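PDB 4Z8A: RIM-binding protein, isoform F from Drosophila melanogaster, which binds a peptide from the calcium channel Cacophony through its third SH3 domain and probably helps to organise the presynaptic active zone. Local coordinates for residues 19-23 with 24-28; 30-33 with 34-38; 67-70 with 71-74. All coordinates share one frame; numbering follows the deposited sequence.

Interaction 1: residues 19-23 with 24-28; sequences YDYDP and QELSP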
# COMPACT_ATOMS: atom_id res chain seq x y z
N TYR A 19 -8.06 0.10 -7.06
CA TYR A 19 -8.53 1.46 -7.30
C TYR A 19 -7.35 2.34 -7.69
O TYR A 19 -6.22 2.09 -7.24
CB TYR A 19 -9.18 2.05 -6.03
CG TYR A 19 -10.34 1.21 -5.56
CD1 TYR A 19 -11.62 1.41 -6.07
CD2 TYR A 19 -10.16 0.20 -4.62
CE1 TYR A 19 -12.71 0.62 -5.65
CE2 TYR A 19 -11.24 -0.59 -4.21
CZ TYR A 19 -12.50 -0.37 -4.72
OH TYR A 19 -13.54 -1.18 -4.28
N ASP A 20 -7.61 3.36 -8.51
CA ASP A 20 -6.54 4.30 -8.88
C ASP A 20 -6.11 5.09 -7.66
O ASP A 20 -6.97 5.48 -6.87
CB ASP A 20 -7.01 5.28 -9.94
CG ASP A 20 -7.32 4.62 -11.26
OD1 ASP A 20 -7.00 3.43 -11.44
OD2 ASP A 20 -7.91 5.30 -12.11
N TYR A 21 -4.81 5.36 -7.53
CA TYR A 21 -4.33 6.24 -6.46
C TYR A 21 -3.28 7.23 -6.93
O TYR A 21 -2.18 6.85 -7.30
CB TYR A 21 -3.74 5.43 -5.31
CG TYR A 21 -3.42 6.23 -4.06
CD1 TYR A 21 -4.44 6.76 -3.27
CD2 TYR A 21 -2.10 6.39 -3.63
CE1 TYR A 21 -4.16 7.48 -2.12
CE2 TYR A 21 -1.81 7.10 -2.46
CZ TYR A 21 -2.85 7.64 -1.71
OH TYR A 21 -2.60 8.33 -0.56
N ASP A 22 -3.65 8.51 -6.89
CA ASP A 22 -2.71 9.61 -7.07
C ASP A 22 -2.68 10.39 -5.77
O ASP A 22 -3.67 11.01 -5.39
CB ASP A 22 -3.14 10.49 -8.25
CG ASP A 22 -2.14 11.59 -8.56
OD1 ASP A 22 -1.21 11.81 -7.76
OD2 ASP A 22 -2.29 12.24 -9.61
N PRO A 23 -1.55 10.35 -5.07
CA PRO A 23 -1.45 10.98 -3.75
C PRO A 23 -1.86 12.45 -3.79
O PRO A 23 -2.43 12.92 -2.82
CB PRO A 23 0.03 10.83 -3.39
CG PRO A 23 0.51 9.67 -4.22
CD PRO A 23 -0.30 9.67 -5.46
N GLN A 24 -1.60 13.16 -4.89
CA GLN A 24 -1.97 14.58 -4.98
C GLN A 24 -3.47 14.78 -5.00
O GLN A 24 -3.98 15.84 -4.62
CB GLN A 24 -1.37 15.23 -6.22
CG GLN A 24 0.10 15.43 -6.15
CD GLN A 24 0.60 16.45 -7.15
OE1 GLN A 24 0.11 17.58 -7.22
NE2 GLN A 24 1.59 16.05 -7.94
N GLU A 25 -4.19 13.77 -5.47
CA GLU A 25 -5.65 13.87 -5.53
C GLU A 25 -6.35 13.30 -4.31
O GLU A 25 -7.46 13.71 -3.97
CB GLU A 25 -6.18 13.13 -6.76
CG GLU A 25 -5.83 13.77 -8.06
CD GLU A 25 -6.13 12.89 -9.25
OE1 GLU A 25 -6.88 11.89 -9.08
OE2 GLU A 25 -5.63 13.20 -10.35
N LEU A 26 -5.73 12.33 -3.66
CA LEU A 26 -6.44 11.54 -2.67
C LEU A 26 -5.79 11.43 -1.30
O LEU A 26 -6.45 11.04 -0.34
CB LEU A 26 -6.64 10.12 -3.24
CG LEU A 26 -7.56 10.05 -4.46
CD1 LEU A 26 -7.73 8.61 -4.92
CD2 LEU A 26 -8.92 10.65 -4.14
N SER A 27 -4.50 11.73 -1.18
CA SER A 27 -3.84 11.53 0.11
C SER A 27 -4.12 12.65 1.11
O SER A 27 -4.10 13.82 0.73
CB SER A 27 -2.33 11.41 -0.07
OG SER A 27 -1.73 11.09 1.18
N PRO A 28 -4.34 12.28 2.38
CA PRO A 28 -4.49 13.27 3.45
C PRO A 28 -3.17 13.64 4.09
O PRO A 28 -3.19 14.32 5.10
CB PRO A 28 -5.38 12.56 4.46
CG PRO A 28 -4.94 11.10 4.32
CD PRO A 28 -4.72 10.92 2.83
O HOH W 1 -6.41 9.12 -8.09

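Interaction 2: residues 30-33 with 34-38; sequences VDAE and QVELC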
# COMPACT_ATOMS: atom_id res chain seq x y z
N VAL A 30 0.69 15.13 4.80
CA VAL A 30 1.40 16.37 4.44
C VAL A 30 2.65 16.10 3.60
O VAL A 30 3.09 16.99 2.87
CB VAL A 30 1.78 17.17 5.72
CG1 VAL A 30 2.90 16.51 6.48
CG2 VAL A 30 2.17 18.61 5.37
N ASP A 31 3.19 14.89 3.70
CA ASP A 31 4.41 14.50 2.99
C ASP A 31 4.10 13.52 1.85
O ASP A 31 4.97 12.79 1.40
CB ASP A 31 5.43 13.87 3.95
CG ASP A 31 4.86 12.71 4.76
OD1 ASP A 31 3.69 12.34 4.55
OD2 ASP A 31 5.60 12.16 5.61
N ALA A 32 2.85 13.52 1.39
CA ALA A 32 2.40 12.51 0.44
C ALA A 32 3.20 12.49 -0.84
O ALA A 32 3.57 11.42 -1.35
CB ALA A 32 0.93 12.72 0.12
N GLU A 33 3.45 13.66 -1.40
CA GLU A 33 4.06 13.72 -2.73
C GLU A 33 5.49 13.18 -2.68
O GLU A 33 5.97 12.58 -3.64
CB GLU A 33 4.02 15.14 -3.27
CG GLU A 33 2.63 15.60 -3.73
CD GLU A 33 1.61 15.64 -2.60
OE1 GLU A 33 1.92 16.22 -1.54
OE2 GLU A 33 0.51 15.05 -2.76
N GLN A 34 6.17 13.39 -1.55
CA GLN A 34 7.51 12.87 -1.36
C GLN A 34 7.56 11.36 -1.16
O GLN A 34 8.47 10.69 -1.66
CB GLN A 34 8.18 13.55 -0.17
CG GLN A 34 8.61 14.98 -0.45
CD GLN A 34 7.56 16.00 -0.09
OE1 GLN A 34 6.38 15.67 0.16
NE2 GLN A 34 7.97 17.27 -0.08
N VAL A 35 6.61 10.80 -0.41
CA VAL A 35 6.85 9.45 0.08
C VAL A 35 5.88 8.37 -0.41
O VAL A 35 6.17 7.19 -0.20
CB VAL A 35 6.87 9.42 1.64
CG1 VAL A 35 7.87 10.47 2.22
CG2 VAL A 35 5.48 9.61 2.20
N GLU A 36 4.79 8.76 -1.07
CA GLU A 36 3.78 7.80 -1.53
C GLU A 36 3.89 7.51 -3.03
O GLU A 36 4.36 8.33 -3.82
CB GLU A 36 2.36 8.30 -1.18
CG GLU A 36 2.17 8.43 0.32
CD GLU A 36 0.80 8.96 0.73
OE1 GLU A 36 -0.09 9.05 -0.13
OE2 GLU A 36 0.66 9.31 1.91
N LEU A 37 3.47 6.31 -3.40
CA LEU A 37 3.55 5.81 -4.77
C LEU A 37 2.22 6.01 -5.50
O LEU A 37 1.14 5.83 -4.91
CB LEU A 37 3.95 4.33 -4.73
CG LEU A 37 4.37 3.54 -5.95
CD1 LEU A 37 5.55 4.19 -6.61
CD2 LEU A 37 4.74 2.13 -5.50
N CYS A 38 2.29 6.44 -6.76
CA CYS A 38 1.13 6.54 -7.63
C CYS A 38 0.86 5.20 -8.35
O CYS A 38 1.80 4.53 -8.76
CB CYS A 38 1.36 7.65 -8.65
SG CYS A 38 -0.04 8.10 -9.66
O HOH W 2 4.17 17.43 0.27
O HOH W 3 4.14 10.95 -4.97

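Interaction 3: residues 67-70 with 71-74; sequences LVPS and NFLA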
# COMPACT_ATOMS: atom_id res chain seq x y z
N LEU A 67 5.47 4.44 -0.32
CA LEU A 67 4.41 3.92 0.51
C LEU A 67 3.08 3.87 -0.26
O LEU A 67 2.75 4.78 -1.02
CB LEU A 67 4.26 4.78 1.77
CG LEU A 67 5.47 4.81 2.71
CD1 LEU A 67 5.25 5.80 3.85
CD2 LEU A 67 5.79 3.43 3.27
N VAL A 68 2.33 2.80 -0.03
CA VAL A 68 1.02 2.61 -0.66
C VAL A 68 -0.05 2.31 0.39
O VAL A 68 0.19 1.59 1.36
CB VAL A 68 1.07 1.47 -1.71
CG1 VAL A 68 2.09 1.79 -2.77
CG2 VAL A 68 1.42 0.17 -1.05
N PRO A 69 -1.24 2.91 0.24
CA PRO A 69 -2.32 2.70 1.21
C PRO A 69 -2.93 1.29 1.11
O PRO A 69 -3.40 0.91 0.05
CB PRO A 69 -3.37 3.76 0.82
CG PRO A 69 -3.17 3.98 -0.63
CD PRO A 69 -1.66 3.76 -0.90
N SER A 70 -2.90 0.55 2.21
CA SER A 70 -3.34 -0.84 2.20
C SER A 70 -4.78 -0.99 1.74
O SER A 70 -5.15 -2.00 1.15
CB SER A 70 -3.16 -1.45 3.59
OG SER A 70 -3.92 -0.72 4.56
N ASN A 71 -5.60 0.03 1.97
CA ASN A 71 -7.02 -0.09 1.71
C ASN A 71 -7.36 0.10 0.23
O ASN A 71 -8.51 -0.03 -0.13
CB ASN A 71 -7.84 0.85 2.61
CG ASN A 71 -7.45 2.32 2.50
OD1 ASN A 71 -6.34 2.65 2.11
ND2 ASN A 71 -8.38 3.20 2.88
N PHE A 72 -6.36 0.34 -0.62
CA PHE A 72 -6.60 0.44 -2.05
C PHE A 72 -6.22 -0.86 -2.77
O PHE A 72 -6.38 -0.97 -3.98
CB PHE A 72 -5.82 1.61 -2.66
CG PHE A 72 -6.54 2.93 -2.57
CD1 PHE A 72 -6.85 3.46 -1.34
CD2 PHE A 72 -6.88 3.63 -3.72
CE1 PHE A 72 -7.54 4.67 -1.23
CE2 PHE A 72 -7.55 4.85 -3.63
CZ PHE A 72 -7.88 5.36 -2.38
N LEU A 73 -5.69 -1.82 -2.02
CA LEU A 73 -5.16 -3.07 -2.58
C LEU A 73 -6.04 -4.24 -2.22
O LEU A 73 -6.79 -4.17 -1.25
CB LEU A 73 -3.74 -3.34 -2.05
CG LEU A 73 -2.82 -2.13 -2.21
CD1 LEU A 73 -1.46 -2.45 -1.59
CD2 LEU A 73 -2.66 -1.71 -3.68
N ALA A 74 -5.91 -5.34 -2.96
CA ALA A 74 -6.71 -6.53 -2.70
C ALA A 74 -6.10 -7.36 -1.59
O ALA A 74 -5.05 -7.96 -1.77
CB ALA A 74 -6.86 -7.36 -3.96

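Interaction 1: residues 19-23 with 24-28
Asp22 O is gripped by two backbone donors at the start of the short helix 23-26: Glu25 N lies 2.8 Å from Asp22 O and stands above the carbonyl plane, while Leu26 N comes to the same oxygen almost in line with its C=O bond. The next carbonyl, Pro23 O, takes Ser27 N at 2.9 Å. The side chain of Asp22 caps the helix as well. With CG swung opposite its own backbone N (chi1 -175°), the carboxylate lies over the first turn and OD1 accepts from Gln24 N at 3.2 Å, the donor arriving from above the carboxylate plane. Glu25 crosses Asp22 at about a right angle, bringing its OE2 within 3.6 Å of Asp22 OD2. These like charges probably repel each other somewhat. A water joins the two residues by another route, accepting weakly from Asp22 N and donating to Glu25 OE1. On the other flank, Tyr21 and Leu26 slide past one another in opposite directions, the ring atom CE1 of Tyr21 lying 3.8 Å from Leu26 CB. The Tyr21 hydroxyl reaches Ser27 CB at 3.1 Å, but its hydrogen-bond partner is Glu36, which also binds Ser27 OG. Phe72 meets the Tyr21 ring edge to face, and an apolar side chain of the bound peptide packs on Tyr21. An N-capped helical turn directly after the Ala-Leu-Tyr-Asp-Tyr signature thus opens the RT loop of an SH3 domain, whose tyrosines Tyr19 and Tyr21 contribute to the peptide-binding surface.

Interaction 2: residues 30-33 with 34-38
Ala32 and Glu36 meet one helical turn apart, the carboxylate end of Glu36 folding back over the methyl group of Ala32, with Glu36 CD 3.8 Å from Ala32 CB. Glu36 sets out beside its own backbone N (chi1 -62°) and then runs extended, which carries CB and CG past Ala32 O before the carboxylate arrives at the methyl. Between the same two residues Glu36 N donates to Ala32 O at 2.9 Å and closes the last turn of helix 32-35. Asp31 and Val35 form the second pair and cross obliquely. Asp31 CG sits between the backbone N and the carbonyl carbon (chi1 54°), and OD1 comes to 4.0 Å from Val35 CG2, the same methyl that lies 3.3 Å from Asp31 O. That carbonyl accepts from Val35 N at 3.2 Å. Gln34 bends at chi2 and turns its amide oxygen back toward the start of the helix, where a water lies 2.8 Å from Gln34 OE1 and close to Val30 O. A second water donates to Glu33 O and Glu36 O. Asp31 and Glu36 do not pair with each other; the carboxylate of each makes a salt bridge to a basic side chain of the bound peptide, as acidic RT loops of SH3 domains commonly do. With alanine in place of this glutamate, the hydroxyls of Tyr21 and Ser27 would probably be left without their carboxylate partner and a salt bridge to the peptide would be lost. Helix 23-26 packs alongside through Pro23, which touches both Ala32 and Glu36, while at the helix end and just past it Val35 and Leu37 hydrogen-bond by their backbones to Leu67 on strand 64-69.

Interaction 3: residues 67-70 with 71-74
Asn71 CG lies between its backbone N and carbonyl carbon (chi1 56°), a torsion that folds the amide back so that OD1 stands 3.4 Å from Pro69 CB, whereas Phe72 CG, opposite its own carbonyl carbon (chi1 -85°), brings the ring against the same proline. Both belong to the Pro-Ser-Asn-Phe sequence, the counterpart of the Pro-Ser-Asn-Tyr motif of SH3 domains, which here forms the 3-10 turn after strand 64-69. Pro69 and Phe72 cross at a slant, Pro69 CG lying 3.8 Å from Phe72 CD1, and Asn71 OD1 sits in the plane of the Phe72 ring at its edge. Two successive backbone bonds hold the turn: Phe72 N donates to Pro69 O at 3.1 Å, and Leu73 N to Ser70 O at 3.2 Å. In each the donor stands well above the carbonyl plane, as the tight winding imposes, though the N-H groups point almost straight at their acceptors. The polar ends face outside partners. Asn71 ND2 donates to the backbone and to a polar side chain of the bound peptide, while Ser70 OG is bonded to Gly55 O. Apolar side chains of the peptide also pack on Pro69, Asn71 and Phe72, so the turn presents one wall of the peptide-binding surface. Its inner side belongs to the domain core: Leu73, directed back at the strand, passes its CG 3.8 Å from Pro69 O and crosses Val68 at about a right angle, with Leu73 CD1 3.9 Å from Val68 CG2.

How the interactions relate
Interactions 1 and 2 are turns of neighbouring short helices in the RT loop, partly buried and at the surface respectively, and their chemistry is largely polar: an aspartate cap in interaction 1, carboxylates and waters in both. Interaction 3 is the buried one, its centre about 5 Å from the centre of the chain, against about 13 and 12 Å for those of interactions 1 and 2, and relies on apolar packing plus two turn bonds. Packing of Gln24 on Glu33 adds to the joint between 19-28 and 30-38. Tyr19 and Asp20 lie against Phe72, tying interaction 1 to interaction 3, and Leu37 packs on Val68 to tie in interaction 2. Each contributes differently to peptide binding: tyrosines, acidic groups, and an asparagine with flanking apolar residues.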